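Local coordinates for ABC transporter, substrate binding protein (Aeropyrum pernix, PDB 3EAF) that probably captures a solute outside the cell and delivers it to the membrane-bound parts of an ABC importer, and also binds a magnesium ion, at residues S18-G23 with N231-D236; R238-I243 with I355-N360; T271-A276 with D284-R289; G27-F32 with Y52-Y57. All coordinates share one frame; numbering follows the deposited sequence.

Interaction 1 (S18-G23 with N231-D236)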
loop_
_atom_site.group_PDB
_atom_site.type_symbol
_atom_site.label_atom_id
_atom_site.label_comp_id
_atom_site.label_asym_id
_atom_site.label_seq_id
_atom_site.Cartn_x
_atom_site.Cartn_y
_atom_site.Cartn_z
ATOM N N SER A 18 -9.573 -7.346 -5.360
ATOM C CA SER A 18 -9.829 -6.534 -6.554
ATOM C C SER A 18 -10.633 -5.262 -6.246
ATOM O O SER A 18 -10.660 -4.338 -7.059
ATOM C CB SER A 18 -10.479 -7.350 -7.679
ATOM O OG SER A 18 -11.686 -7.964 -7.260
ATOM N N ASP A 19 -11.274 -5.216 -5.075
ATOM C CA ASP A 19 -11.899 -3.983 -4.578
ATOM C C ASP A 19 -10.914 -2.798 -4.625
ATOM O O ASP A 19 -11.297 -1.673 -4.965
ATOM C CB ASP A 19 -12.507 -4.166 -3.167
ATOM C CG ASP A 19 -11.512 -4.720 -2.125
ATOM O OD1 ASP A 19 -10.325 -4.961 -2.439
ATOM O OD2 ASP A 19 -11.941 -4.931 -0.966
ATOM N N VAL A 20 -9.646 -3.071 -4.313
ATOM C CA VAL A 20 -8.572 -2.069 -4.384
ATOM C C VAL A 20 -7.592 -2.343 -5.545
ATOM O O VAL A 20 -6.865 -1.443 -5.994
ATOM C CB VAL A 20 -7.809 -1.951 -3.027
ATOM C CG1 VAL A 20 -8.726 -1.402 -1.936
ATOM C CG2 VAL A 20 -7.216 -3.302 -2.589
ATOM N N GLY A 21 -7.598 -3.587 -6.029
ATOM C CA GLY A 21 -6.673 -4.044 -7.067
ATOM C C GLY A 21 -6.928 -3.509 -8.464
ATOM O O GLY A 21 -5.986 -3.259 -9.219
ATOM N N LYS A 22 -8.202 -3.347 -8.815
ATOM C CA LYS A 22 -8.588 -2.809 -10.125
ATOM C C LYS A 22 -8.012 -1.411 -10.355
ATOM O O LYS A 22 -7.399 -1.158 -11.383
ATOM C CB LYS A 22 -10.107 -2.775 -10.277
ATOM C CG LYS A 22 -10.770 -4.130 -10.486
ATOM C CD LYS A 22 -12.293 -3.944 -10.570
ATOM C CE LYS A 22 -13.028 -5.270 -10.681
ATOM N NZ LYS A 22 -12.978 -5.848 -12.070
ATOM N N GLY A 23 -8.200 -0.522 -9.378
ATOM C CA GLY A 23 -7.680 0.847 -9.442
ATOM C C GLY A 23 -6.165 0.871 -9.537
ATOM O O GLY A 23 -5.596 1.601 -10.347
ATOM N N ASN A 231 -6.091 0.246 7.909
ATOM C CA ASN A 231 -4.916 0.287 7.068
ATOM C C ASN A 231 -5.240 0.951 5.732
ATOM O O ASN A 231 -6.413 1.141 5.401
ATOM C CB ASN A 231 -4.368 -1.118 6.860
ATOM C CG ASN A 231 -5.222 -1.948 5.934
ATOM O OD1 ASN A 231 -4.842 -2.169 4.798
ATOM N ND2 ASN A 231 -6.376 -2.427 6.422
ATOM N N VAL A 232 -4.194 1.294 4.983
ATOM C CA VAL A 232 -4.312 2.019 3.706
ATOM C C VAL A 232 -5.288 1.393 2.683
ATOM O O VAL A 232 -6.001 2.118 1.983
ATOM C CB VAL A 232 -2.906 2.309 3.066
ATOM C CG1 VAL A 232 -2.112 1.011 2.828
ATOM C CG2 VAL A 232 -3.040 3.131 1.773
ATOM N N TRP A 233 -5.320 0.060 2.612
ATOM C CA TRP A 233 -6.180 -0.643 1.650
ATOM C C TRP A 233 -7.632 -0.789 2.121
ATOM O O TRP A 233 -8.457 -1.361 1.408
ATOM C CB TRP A 233 -5.593 -2.016 1.279
ATOM C CG TRP A 233 -4.205 -1.959 0.691
ATOM C CD1 TRP A 233 -3.042 -2.321 1.307
ATOM C CD2 TRP A 233 -3.833 -1.506 -0.622
ATOM N NE1 TRP A 233 -1.972 -2.130 0.464
ATOM C CE2 TRP A 233 -2.430 -1.632 -0.727
ATOM C CE3 TRP A 233 -4.551 -1.023 -1.725
ATOM C CZ2 TRP A 233 -1.728 -1.278 -1.885
ATOM C CZ3 TRP A 233 -3.852 -0.677 -2.879
ATOM C CH2 TRP A 233 -2.456 -0.807 -2.948
ATOM N N GLY A 234 -7.947 -0.260 3.306
ATOM C CA GLY A 234 -9.269 -0.455 3.922
ATOM C C GLY A 234 -10.193 0.747 3.867
ATOM O O GLY A 234 -11.335 0.687 4.336
ATOM N N PHE A 235 -9.695 1.833 3.272
ATOM C CA PHE A 235 -10.353 3.135 3.312
ATOM C C PHE A 235 -9.939 3.943 2.089
ATOM O O PHE A 235 -8.748 4.014 1.766
ATOM C CB PHE A 235 -9.924 3.878 4.576
ATOM C CG PHE A 235 -10.735 5.123 4.884
ATOM C CD1 PHE A 235 -11.830 5.055 5.737
ATOM C CD2 PHE A 235 -10.367 6.369 4.359
ATOM C CE1 PHE A 235 -12.569 6.201 6.047
ATOM C CE2 PHE A 235 -11.101 7.519 4.658
ATOM C CZ PHE A 235 -12.204 7.429 5.509
ATOM N N ASP A 236 -10.921 4.507 1.392
ATOM C CA ASP A 236 -10.665 5.452 0.291
ATOM C C ASP A 236 -11.919 6.277 0.001
ATOM O O ASP A 236 -12.819 6.356 0.849
ATOM C CB ASP A 236 -10.092 4.760 -0.981
ATOM C CG ASP A 236 -11.033 3.712 -1.589
ATOM O OD1 ASP A 236 -12.230 4.007 -1.803
ATOM O OD2 ASP A 236 -10.566 2.581 -1.880
#

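Interaction 2 (R238-I243 with I355-N360)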
loop_
_atom_site.group_PDB
_atom_site.type_symbol
_atom_site.label_atom_id
_atom_site.label_comp_id
_atom_site.label_asym_id
_atom_site.label_seq_id
_atom_site.Cartn_x
_atom_site.Cartn_y
_atom_site.Cartn_z
ATOM N N ARG A 238 -14.521 5.838 -1.613
ATOM C CA ARG A 238 -15.794 5.097 -1.580
ATOM C C ARG A 238 -16.335 4.886 -0.167
ATOM O O ARG A 238 -17.508 4.540 0.010
ATOM C CB ARG A 238 -15.632 3.733 -2.257
ATOM C CG ARG A 238 -15.428 3.794 -3.762
ATOM C CD ARG A 238 -14.945 2.454 -4.301
ATOM N NE ARG A 238 -13.609 2.125 -3.791
ATOM C CZ ARG A 238 -12.929 1.015 -4.088
ATOM N NH1 ARG A 238 -13.446 0.095 -4.895
ATOM N NH2 ARG A 238 -11.724 0.823 -3.573
ATOM N N SER A 239 -15.483 5.101 0.833
ATOM C CA SER A 239 -15.803 4.776 2.231
ATOM C C SER A 239 -17.060 5.453 2.797
ATOM O O SER A 239 -17.815 4.804 3.515
ATOM C CB SER A 239 -14.590 5.013 3.146
ATOM O OG SER A 239 -13.558 4.077 2.878
ATOM N N PRO A 240 -17.292 6.752 2.490
ATOM C CA PRO A 240 -18.543 7.363 2.973
ATOM C C PRO A 240 -19.791 6.602 2.521
ATOM O O PRO A 240 -20.708 6.373 3.313
ATOM C CB PRO A 240 -18.524 8.758 2.343
ATOM C CG PRO A 240 -17.088 9.039 2.051
ATOM C CD PRO A 240 -16.457 7.715 1.748
ATOM N N GLN A 241 -19.806 6.209 1.253
ATOM C CA GLN A 241 -20.925 5.489 0.657
ATOM C C GLN A 241 -21.006 4.027 1.143
ATOM O O GLN A 241 -22.095 3.510 1.398
ATOM C CB GLN A 241 -20.832 5.571 -0.874
ATOM C CG GLN A 241 -20.858 7.018 -1.472
ATOM C CD GLN A 241 -19.557 7.854 -1.273
ATOM O OE1 GLN A 241 -18.451 7.314 -1.097
ATOM N NE2 GLN A 241 -19.706 9.189 -1.323
ATOM N N LEU A 242 -19.857 3.369 1.286
ATOM C CA LEU A 242 -19.824 1.970 1.726
ATOM C C LEU A 242 -20.145 1.776 3.216
ATOM O O LEU A 242 -20.769 0.778 3.598
ATOM C CB LEU A 242 -18.485 1.308 1.373
ATOM C CG LEU A 242 -18.126 1.155 -0.111
ATOM C CD1 LEU A 242 -16.736 0.587 -0.253
ATOM C CD2 LEU A 242 -19.158 0.278 -0.847
ATOM N N ILE A 243 -19.713 2.723 4.042
ATOM C CA ILE A 243 -19.952 2.660 5.488
ATOM C C ILE A 243 -21.333 3.230 5.852
ATOM O O ILE A 243 -22.013 2.700 6.729
ATOM C CB ILE A 243 -18.813 3.366 6.286
ATOM C CG1 ILE A 243 -17.485 2.611 6.092
ATOM C CG2 ILE A 243 -19.172 3.487 7.778
ATOM C CD1 ILE A 243 -16.243 3.366 6.528
ATOM N N ILE A 355 -6.854 10.424 7.134
ATOM C CA ILE A 355 -8.056 10.950 6.504
ATOM C C ILE A 355 -9.254 10.575 7.355
ATOM O O ILE A 355 -9.383 9.423 7.786
ATOM C CB ILE A 355 -8.227 10.410 5.041
ATOM C CG1 ILE A 355 -7.023 10.798 4.173
ATOM C CG2 ILE A 355 -9.520 10.905 4.400
ATOM C CD1 ILE A 355 -5.882 9.790 4.244
ATOM N N LYS A 356 -10.120 11.552 7.602
ATOM C CA LYS A 356 -11.318 11.331 8.395
ATOM C C LYS A 356 -12.570 11.239 7.533
ATOM O O LYS A 356 -12.763 12.032 6.612
ATOM C CB LYS A 356 -11.500 12.461 9.411
ATOM C CG LYS A 356 -12.695 12.287 10.346
ATOM C CD LYS A 356 -12.829 13.492 11.245
ATOM C CE LYS A 356 -13.971 13.357 12.229
ATOM N NZ LYS A 356 -14.127 14.641 12.991
ATOM N N LEU A 357 -13.423 10.276 7.856
ATOM C CA LEU A 357 -14.787 10.286 7.372
ATOM C C LEU A 357 -15.537 11.307 8.228
ATOM O O LEU A 357 -15.900 11.031 9.378
ATOM C CB LEU A 357 -15.411 8.890 7.480
ATOM C CG LEU A 357 -16.884 8.686 7.110
ATOM C CD1 LEU A 357 -17.208 9.324 5.770
ATOM C CD2 LEU A 357 -17.221 7.198 7.098
ATOM N N GLY A 358 -15.738 12.496 7.664
ATOM C CA GLY A 358 -16.286 13.629 8.413
ATOM C C GLY A 358 -17.730 13.469 8.853
ATOM O O GLY A 358 -18.462 12.621 8.328
ATOM N N GLU A 359 -18.132 14.304 9.811
ATOM C CA GLU A 359 -19.505 14.321 10.337
ATOM C C GLU A 359 -20.547 14.569 9.250
ATOM O O GLU A 359 -21.658 14.055 9.325
ATOM C CB GLU A 359 -19.647 15.374 11.445
ATOM C CG GLU A 359 -18.755 15.140 12.659
ATOM C CD GLU A 359 -19.313 14.108 13.634
ATOM O OE1 GLU A 359 -20.545 13.857 13.636
ATOM O OE2 GLU A 359 -18.509 13.552 14.419
ATOM N N ASN A 360 -20.176 15.358 8.243
ATOM C CA ASN A 360 -21.042 15.629 7.098
ATOM C C ASN A 360 -21.008 14.537 6.023
ATOM O O ASN A 360 -21.678 14.651 4.991
ATOM C CB ASN A 360 -20.699 16.994 6.482
ATOM C CG ASN A 360 -19.278 17.063 5.936
ATOM O OD1 ASN A 360 -18.487 16.122 6.065
ATOM N ND2 ASN A 360 -18.947 18.192 5.325
#

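Interaction 3 (T271-A276 with D284-R289)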
loop_
_atom_site.group_PDB
_atom_site.type_symbol
_atom_site.label_atom_id
_atom_site.label_comp_id
_atom_site.label_asym_id
_atom_site.label_seq_id
_atom_site.Cartn_x
_atom_site.Cartn_y
_atom_site.Cartn_z
ATOM N N THR A 271 0.247 15.177 -12.775
ATOM C CA THR A 271 0.900 14.256 -13.706
ATOM C C THR A 271 -0.034 13.086 -14.055
ATOM O O THR A 271 -0.158 12.703 -15.221
ATOM C CB THR A 271 2.246 13.754 -13.124
ATOM O OG1 THR A 271 3.163 14.855 -13.016
ATOM C CG2 THR A 271 2.864 12.670 -13.987
ATOM N N ILE A 272 -0.696 12.534 -13.037
ATOM C CA ILE A 272 -1.673 11.462 -13.230
ATOM C C ILE A 272 -2.876 11.942 -14.057
ATOM O O ILE A 272 -3.318 11.249 -14.970
ATOM C CB ILE A 272 -2.117 10.813 -11.877
ATOM C CG1 ILE A 272 -0.893 10.225 -11.157
ATOM C CG2 ILE A 272 -3.187 9.727 -12.121
ATOM C CD1 ILE A 272 -1.136 9.705 -9.734
ATOM N N PHE A 273 -3.391 13.129 -13.742
ATOM C CA PHE A 273 -4.492 13.719 -14.504
ATOM C C PHE A 273 -4.162 13.923 -15.982
ATOM O O PHE A 273 -5.028 13.738 -16.839
ATOM C CB PHE A 273 -4.963 15.037 -13.871
ATOM C CG PHE A 273 -5.855 14.841 -12.678
ATOM C CD1 PHE A 273 -6.968 14.002 -12.758
ATOM C CD2 PHE A 273 -5.596 15.493 -11.483
ATOM C CE1 PHE A 273 -7.797 13.813 -11.666
ATOM C CE2 PHE A 273 -6.429 15.307 -10.375
ATOM C CZ PHE A 273 -7.527 14.466 -10.470
ATOM N N GLU A 274 -2.913 14.285 -16.276
ATOM C CA GLU A 274 -2.476 14.414 -17.667
ATOM C C GLU A 274 -2.423 13.038 -18.337
ATOM O O GLU A 274 -2.863 12.884 -19.481
ATOM C CB GLU A 274 -1.125 15.133 -17.785
ATOM C CG GLU A 274 -0.834 15.605 -19.225
ATOM C CD GLU A 274 0.622 15.966 -19.489
ATOM O OE1 GLU A 274 1.462 15.854 -18.574
ATOM O OE2 GLU A 274 0.929 16.360 -20.639
ATOM N N ALA A 275 -1.896 12.045 -17.617
ATOM C CA ALA A 275 -1.853 10.667 -18.109
ATOM C C ALA A 275 -3.251 10.181 -18.479
ATOM O O ALA A 275 -3.453 9.606 -19.552
ATOM C CB ALA A 275 -1.208 9.745 -17.078
ATOM N N ALA A 276 -4.211 10.452 -17.596
ATOM C CA ALA A 276 -5.619 10.147 -17.832
ATOM C C ALA A 276 -6.170 10.811 -19.104
ATOM O O ALA A 276 -6.807 10.142 -19.925
ATOM C CB ALA A 276 -6.451 10.531 -16.620
ATOM N N ASP A 284 -12.951 11.533 -13.134
ATOM C CA ASP A 284 -13.587 10.942 -11.955
ATOM C C ASP A 284 -13.192 9.479 -11.666
ATOM O O ASP A 284 -13.610 8.904 -10.656
ATOM C CB ASP A 284 -15.118 11.108 -12.011
ATOM C CG ASP A 284 -15.787 10.251 -13.094
ATOM O OD1 ASP A 284 -15.107 9.503 -13.833
ATOM O OD2 ASP A 284 -17.030 10.337 -13.204
ATOM N N GLN A 285 -12.388 8.887 -12.549
ATOM C CA GLN A 285 -11.863 7.545 -12.331
ATOM C C GLN A 285 -10.506 7.574 -11.630
ATOM O O GLN A 285 -9.943 6.530 -11.313
ATOM C CB GLN A 285 -11.765 6.776 -13.652
ATOM C CG GLN A 285 -13.116 6.518 -14.308
ATOM C CD GLN A 285 -13.051 5.496 -15.432
ATOM O OE1 GLN A 285 -11.972 5.155 -15.928
ATOM N NE2 GLN A 285 -14.219 4.994 -15.839
ATOM N N ILE A 286 -9.986 8.774 -11.396
ATOM C CA ILE A 286 -8.682 8.933 -10.753
ATOM C C ILE A 286 -8.891 9.038 -9.244
ATOM O O ILE A 286 -9.513 9.983 -8.754
ATOM C CB ILE A 286 -7.912 10.153 -11.313
ATOM C CG1 ILE A 286 -7.760 10.046 -12.843
ATOM C CG2 ILE A 286 -6.556 10.333 -10.615
ATOM C CD1 ILE A 286 -6.986 8.817 -13.330
ATOM N N ASN A 287 -8.382 8.045 -8.524
ATOM C CA ASN A 287 -8.579 7.939 -7.083
ATOM C C ASN A 287 -7.291 7.466 -6.413
ATOM O O ASN A 287 -6.289 7.247 -7.091
ATOM C CB ASN A 287 -9.752 6.995 -6.772
ATOM C CG ASN A 287 -9.598 5.621 -7.429
ATOM O OD1 ASN A 287 -8.546 4.987 -7.348
ATOM N ND2 ASN A 287 -10.649 5.165 -8.087
ATOM N N LEU A 288 -7.323 7.308 -5.091
ATOM C CA LEU A 288 -6.157 6.826 -4.334
ATOM C C LEU A 288 -5.537 5.528 -4.890
ATOM O O LEU A 288 -4.311 5.392 -4.951
ATOM C CB LEU A 288 -6.529 6.637 -2.859
ATOM C CG LEU A 288 -5.504 5.914 -1.981
ATOM C CD1 LEU A 288 -4.241 6.766 -1.811
ATOM C CD2 LEU A 288 -6.116 5.536 -0.635
ATOM N N ARG A 289 -6.381 4.581 -5.296
ATOM C CA ARG A 289 -5.889 3.283 -5.785
ATOM C C ARG A 289 -5.098 3.457 -7.073
ATOM O O ARG A 289 -4.046 2.844 -7.257
ATOM C CB ARG A 289 -7.044 2.292 -5.985
ATOM C CG ARG A 289 -7.936 2.077 -4.749
ATOM C CD ARG A 289 -7.114 1.973 -3.461
ATOM N NE ARG A 289 -7.955 1.943 -2.265
ATOM C CZ ARG A 289 -7.491 1.967 -1.024
ATOM N NH1 ARG A 289 -6.183 2.035 -0.796
ATOM N NH2 ARG A 289 -8.341 1.919 -0.006
#

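Interaction 4 (G27-F32 with Y52-Y57)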
loop_
_atom_site.group_PDB
_atom_site.type_symbol
_atom_site.label_atom_id
_atom_site.label_comp_id
_atom_site.label_asym_id
_atom_site.label_seq_id
_atom_site.Cartn_x
_atom_site.Cartn_y
_atom_site.Cartn_z
ATOM N N GLY A 27 -3.923 2.454 -12.568
ATOM C CA GLY A 27 -2.877 3.448 -12.323
ATOM C C GLY A 27 -1.514 3.026 -12.835
ATOM O O GLY A 27 -0.763 3.844 -13.359
ATOM N N ALA A 28 -1.183 1.750 -12.671
ATOM C CA ALA A 28 0.091 1.223 -13.158
ATOM C C ALA A 28 0.173 1.278 -14.686
ATOM O O ALA A 28 1.203 1.654 -15.241
ATOM C CB ALA A 28 0.319 -0.210 -12.656
ATOM N N GLU A 29 -0.920 0.913 -15.354
ATOM C CA GLU A 29 -0.976 0.936 -16.815
ATOM C C GLU A 29 -0.914 2.364 -17.342
ATOM O O GLU A 29 -0.177 2.640 -18.287
ATOM C CB GLU A 29 -2.217 0.218 -17.335
ATOM C CG GLU A 29 -2.112 -1.294 -17.253
ATOM C CD GLU A 29 -3.093 -1.988 -18.183
ATOM O OE1 GLU A 29 -4.307 -1.982 -17.896
ATOM O OE2 GLU A 29 -2.640 -2.533 -19.205
ATOM N N LEU A 30 -1.676 3.262 -16.721
ATOM C CA LEU A 30 -1.598 4.689 -17.038
ATOM C C LEU A 30 -0.163 5.192 -16.990
ATOM O O LEU A 30 0.277 5.894 -17.895
ATOM C CB LEU A 30 -2.454 5.525 -16.088
ATOM C CG LEU A 30 -3.935 5.723 -16.414
ATOM C CD1 LEU A 30 -4.527 6.668 -15.380
ATOM C CD2 LEU A 30 -4.143 6.253 -17.839
ATOM N N ALA A 31 0.561 4.820 -15.938
ATOM C CA ALA A 31 1.953 5.251 -15.748
ATOM C C ALA A 31 2.903 4.702 -16.810
ATOM O O ALA A 31 3.726 5.447 -17.345
ATOM C CB ALA A 31 2.444 4.888 -14.349
ATOM N N PHE A 32 2.790 3.410 -17.110
ATOM C CA PHE A 32 3.581 2.806 -18.180
ATOM C C PHE A 32 3.358 3.538 -19.509
ATOM O O PHE A 32 4.319 3.917 -20.193
ATOM C CB PHE A 32 3.249 1.324 -18.339
ATOM C CG PHE A 32 3.920 0.425 -17.325
ATOM C CD1 PHE A 32 5.306 0.458 -17.141
ATOM C CD2 PHE A 32 3.165 -0.488 -16.587
ATOM C CE1 PHE A 32 5.929 -0.390 -16.209
ATOM C CE2 PHE A 32 3.775 -1.346 -15.649
ATOM C CZ PHE A 32 5.154 -1.299 -15.465
ATOM N N TYR A 52 5.615 -3.783 -20.881
ATOM C CA TYR A 52 5.077 -4.376 -19.658
ATOM C C TYR A 52 4.109 -5.507 -19.973
ATOM O O TYR A 52 3.362 -5.443 -20.955
ATOM C CB TYR A 52 4.440 -3.328 -18.742
ATOM C CG TYR A 52 3.099 -2.780 -19.190
ATOM C CD1 TYR A 52 1.906 -3.354 -18.749
ATOM C CD2 TYR A 52 3.024 -1.670 -20.030
ATOM C CE1 TYR A 52 0.663 -2.846 -19.153
ATOM C CE2 TYR A 52 1.792 -1.154 -20.441
ATOM C CZ TYR A 52 0.616 -1.744 -19.995
ATOM O OH TYR A 52 -0.605 -1.228 -20.387
ATOM N N ILE A 53 4.141 -6.536 -19.132
ATOM C CA ILE A 53 3.326 -7.726 -19.330
ATOM C C ILE A 53 2.361 -7.863 -18.143
ATOM O O ILE A 53 2.765 -8.222 -17.033
ATOM C CB ILE A 53 4.217 -9.004 -19.512
ATOM C CG1 ILE A 53 5.174 -8.861 -20.708
ATOM C CG2 ILE A 53 3.367 -10.252 -19.694
ATOM C CD1 ILE A 53 6.593 -8.448 -20.330
ATOM N N LYS A 54 1.089 -7.558 -18.380
ATOM C CA LYS A 54 0.095 -7.568 -17.313
ATOM C C LYS A 54 -0.505 -8.953 -17.115
ATOM O O LYS A 54 -0.922 -9.603 -18.076
ATOM C CB LYS A 54 -1.014 -6.552 -17.575
ATOM C CG LYS A 54 -1.950 -6.368 -16.387
ATOM C CD LYS A 54 -2.985 -5.278 -16.625
ATOM C CE LYS A 54 -4.233 -5.840 -17.273
ATOM N NZ LYS A 54 -5.322 -4.828 -17.292
ATOM N N ARG A 55 -0.548 -9.388 -15.860
ATOM C CA ARG A 55 -1.140 -10.675 -15.497
ATOM C C ARG A 55 -2.044 -10.527 -14.276
ATOM O O ARG A 55 -1.583 -10.129 -13.206
ATOM C CB ARG A 55 -0.037 -11.702 -15.215
ATOM C CG ARG A 55 0.801 -12.098 -16.430
ATOM C CD ARG A 55 -0.011 -12.936 -17.405
ATOM N NE ARG A 55 0.781 -13.360 -18.552
ATOM C CZ ARG A 55 0.788 -12.740 -19.728
ATOM N NH1 ARG A 55 0.041 -11.658 -19.920
ATOM N NH2 ARG A 55 1.538 -13.212 -20.717
ATOM N N ASP A 56 -3.331 -10.827 -14.444
ATOM C CA ASP A 56 -4.274 -10.862 -13.321
ATOM C C ASP A 56 -4.201 -12.226 -12.643
ATOM O O ASP A 56 -4.664 -13.233 -13.187
ATOM C CB ASP A 56 -5.700 -10.547 -13.793
ATOM C CG ASP A 56 -6.764 -10.816 -12.728
ATOM O OD1 ASP A 56 -6.485 -10.708 -11.510
ATOM O OD2 ASP A 56 -7.906 -11.125 -13.118
ATOM N N TYR A 57 -3.620 -12.254 -11.447
ATOM C CA TYR A 57 -3.451 -13.515 -10.720
ATOM C C TYR A 57 -4.526 -13.756 -9.663
ATOM O O TYR A 57 -4.530 -14.808 -9.001
ATOM C CB TYR A 57 -2.037 -13.622 -10.131
ATOM C CG TYR A 57 -1.820 -12.957 -8.782
ATOM C CD1 TYR A 57 -1.511 -13.722 -7.653
ATOM C CD2 TYR A 57 -1.897 -11.575 -8.637
ATOM C CE1 TYR A 57 -1.294 -13.127 -6.413
ATOM C CE2 TYR A 57 -1.686 -10.963 -7.400
ATOM C CZ TYR A 57 -1.379 -11.749 -6.294
ATOM O OH TYR A 57 -1.157 -11.158 -5.071
#

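Interaction 1 (S18-G23 with N231-D236)
Val-20 and Trp-233 meet between the two lobes of the periplasmic binding protein fold, Val-20 in the first turn of helix 18-38 of one lobe and Trp-233 in the loop that follows strand 227-230 of the other. Their CA atoms lie 6.6 Å apart. Val-20 presents its branched end to the loop: CG2 and CB each pack 3.6 Å from CE3 of the Trp-233 indole, on the six-membered ring, while CG1 comes to 3.4 Å from the backbone O of Trp-233. The valine meets the indole at a slant. In Trp-233, CG lies beside the backbone N and anti to the carbonyl carbon (chi1 -58°), which carries the six-membered ring to Val-20 although the side chain does not set out straight at the helix. The loop itself is shaped by an Asx turn, in which Asn-231 OD1 accepts from Trp-233 N at 3.2 Å, with the donor above the carbonyl plane. Asp-236 stands at the margin, its OD2 4.4 Å from Val-20 CG1; that oxygen forms salt bridges with Arg-289 and Arg-238. A glycerol, probably from the crystallisation liquor, lies about 4 Å from the Trp-233 side chain; such molecules often mark pockets, so the interlobe gap may hold one. The contact sets a valine against an indole and a backbone carbonyl, with no directional bond between the segments. This implies shape matching, while charge pairing beside it is left to Asp-236 and its arginines.

Interaction 2 (R238-I243 with I355-N360)
Helix 239-243 and strand 355-357 run in roughly the same sense, their axes crossing at -38° with a closest approach of 10.1 Å, and the backbones come nearest at Pro-240 and Leu-357, whose CA atoms are 6.5 Å apart. The helical turn is supported by backbone bonds from Leu-242 N to Arg-238 O and from Ile-243 N to Ser-239 O. The strand pairs antiparallel with 251-255 (Leu-357 with Gly-249 and Val-251) and, through Lys-356, with 363-369.

Leu-357 carries the contact with both of its methyls. CG is anti to the backbone N (chi1 176°), and from there the two branches diverge to different partners. CD1 lies against the pyrrolidine of Pro-240, 3.7 Å from CB, and equally close to its CA at 3.7 Å. CD2 reaches the other way along the helix, to 4.0 Å from CD1 of Ile-243, the two side chains lying alongside with their ends pointing opposite ways; CD2 also passes 4.3 Å from Ser-239 O. The fork thus spans residues one helical turn apart, with Pro-240 approached obliquely. Around this group, Val-251 touches both Ile-243 and Leu-357, and Phe-235 also packs on Leu-357, while Leu-363 of the neighbouring strand lies against Pro-240.

Helix 239-243 belongs to the beta-alpha-beta connection between parallel strands 227-230 and 251-255, and the contact seats it on the next strand of the same sheet. Every touching residue is buried, and the side chains meet through carbon alone, so the hold rests on hydrophobic burial and on the fit of one forked leucine.

Interaction 3 (T271-A276 with D284-R289)
Ile-286 sits between three side chains of helix 267-278, over which its branches spread with some shared contacts. CG2 meets CG2 of Ile-272 at 3.7 Å, methyl against methyl, and also lies 3.8 Å from CE1 of Phe-273. On the other branch, CD1 lies 3.7 Å from CB of Ala-276, one turn further along the helix. The root of the side chain, CB, is 3.7 Å from CE1 of Phe-273, which comes in obliquely. CG1 is anti to the carbonyl carbon (chi1 -56°) and CG2 anti to the backbone N, which sends CG2 toward Ile-272 and the CG1-CD1 arm toward Ala-276. A glycine in its place would probably leave Ile-272, Phe-273 and Ala-276 without their common apolar partner and open a gap between helix and loop.

Further out, Leu-30 of helix 18-38 touches Ile-286, and Phe-294 packs on Ile-272. The next residue, Asn-287, fixes where the loop ends: it is the N-cap of helix 288-304, its OD1 accepting from Val-290 N. Leu-288 N is bonded to Glu-237, and Arg-289 NH1 to Gln-292. These bonds probably help to position the start of the helix and, with it, the preceding Ile-286.

Two consecutive helices are joined here by a short connection with a 3-10 turn, whose last residue before the N-cap folds back onto the first helix; the unit packs on helix 18-38 in the strand 3-11 lobe of the periplasmic binding protein fold.

Interaction 4 (G27-F32 with Y52-Y57)
Tyr-52, first in its segment, lies over Phe-32 of helix 27-32 while its hydroxyl reaches Glu-29, one turn earlier. The two rings form an offset stack, centroids 4.6 Å apart and planes only 9° from parallel, with Tyr-52 CB 3.7 Å from the centroid of the Phe-32 ring in a CH-pi contact. CD2 of Tyr-52 also comes within 3.4 Å of Phe-32 CB. The phenol is swung back over the helix because CG sits between the backbone N and the carbonyl carbon (chi1 74°). From there OH donates to Glu-29 OE2 at 2.7 Å, on the anti side and tilted 33° from the plane of a carboxylate that stands nearly perpendicular to the ring. Replacing the tyrosine by an alanine is likely to leave Phe-32 without its stacking partner and Glu-29 OE2 without this donor.

Ile-53 points away from the helix, as alternation along a strand requires, and its backbone bonds to Val-7 and Leu-9 join strand 47-56 to the parallel strand 3-11. Helix 18-38, followed by the short strand 40-41, lies in the beta-alpha-beta crossover between these parallel neighbours, consistent with its segment running close to antiparallel to the strand.

Lys-54 returns to the helix side and bends so that NZ makes a salt bridge with Glu-29 OE1 at 3.1 Å, arriving from above the carboxylate plane. Glu-29 is therefore gripped through both oxygens by different residues, and NZ has a stronger partner in Glu-13. Beyond it the strand is tied elsewhere, Arg-55 to Glu-70 and Asp-56 to the backbone N of Glu-13.

Interactions 1 and 4 share helix 18-38, at its first turn and its middle, with centres about 16 Å apart. Interaction 4 closes first along the chain, inside the long span bridged by interaction 1; interactions 2 and 3 close later, 3 lying within the span of 2. Interaction 4 belongs to the lobe of strand 3-11, interaction 2 to the seven-stranded sheet of the other, about 29 Å away between centres, and interaction 1 stands between them. Interaction 3 adjoins 4 through Leu-30 and meets 1 through Arg-289, while a probable hydrogen bond from Arg-238 NH1 to Asp-19 O ties 2 to 1 across the lobes. Packing within each lobe is thereby connected to the interlobe contact, where such proteins usually bind solute.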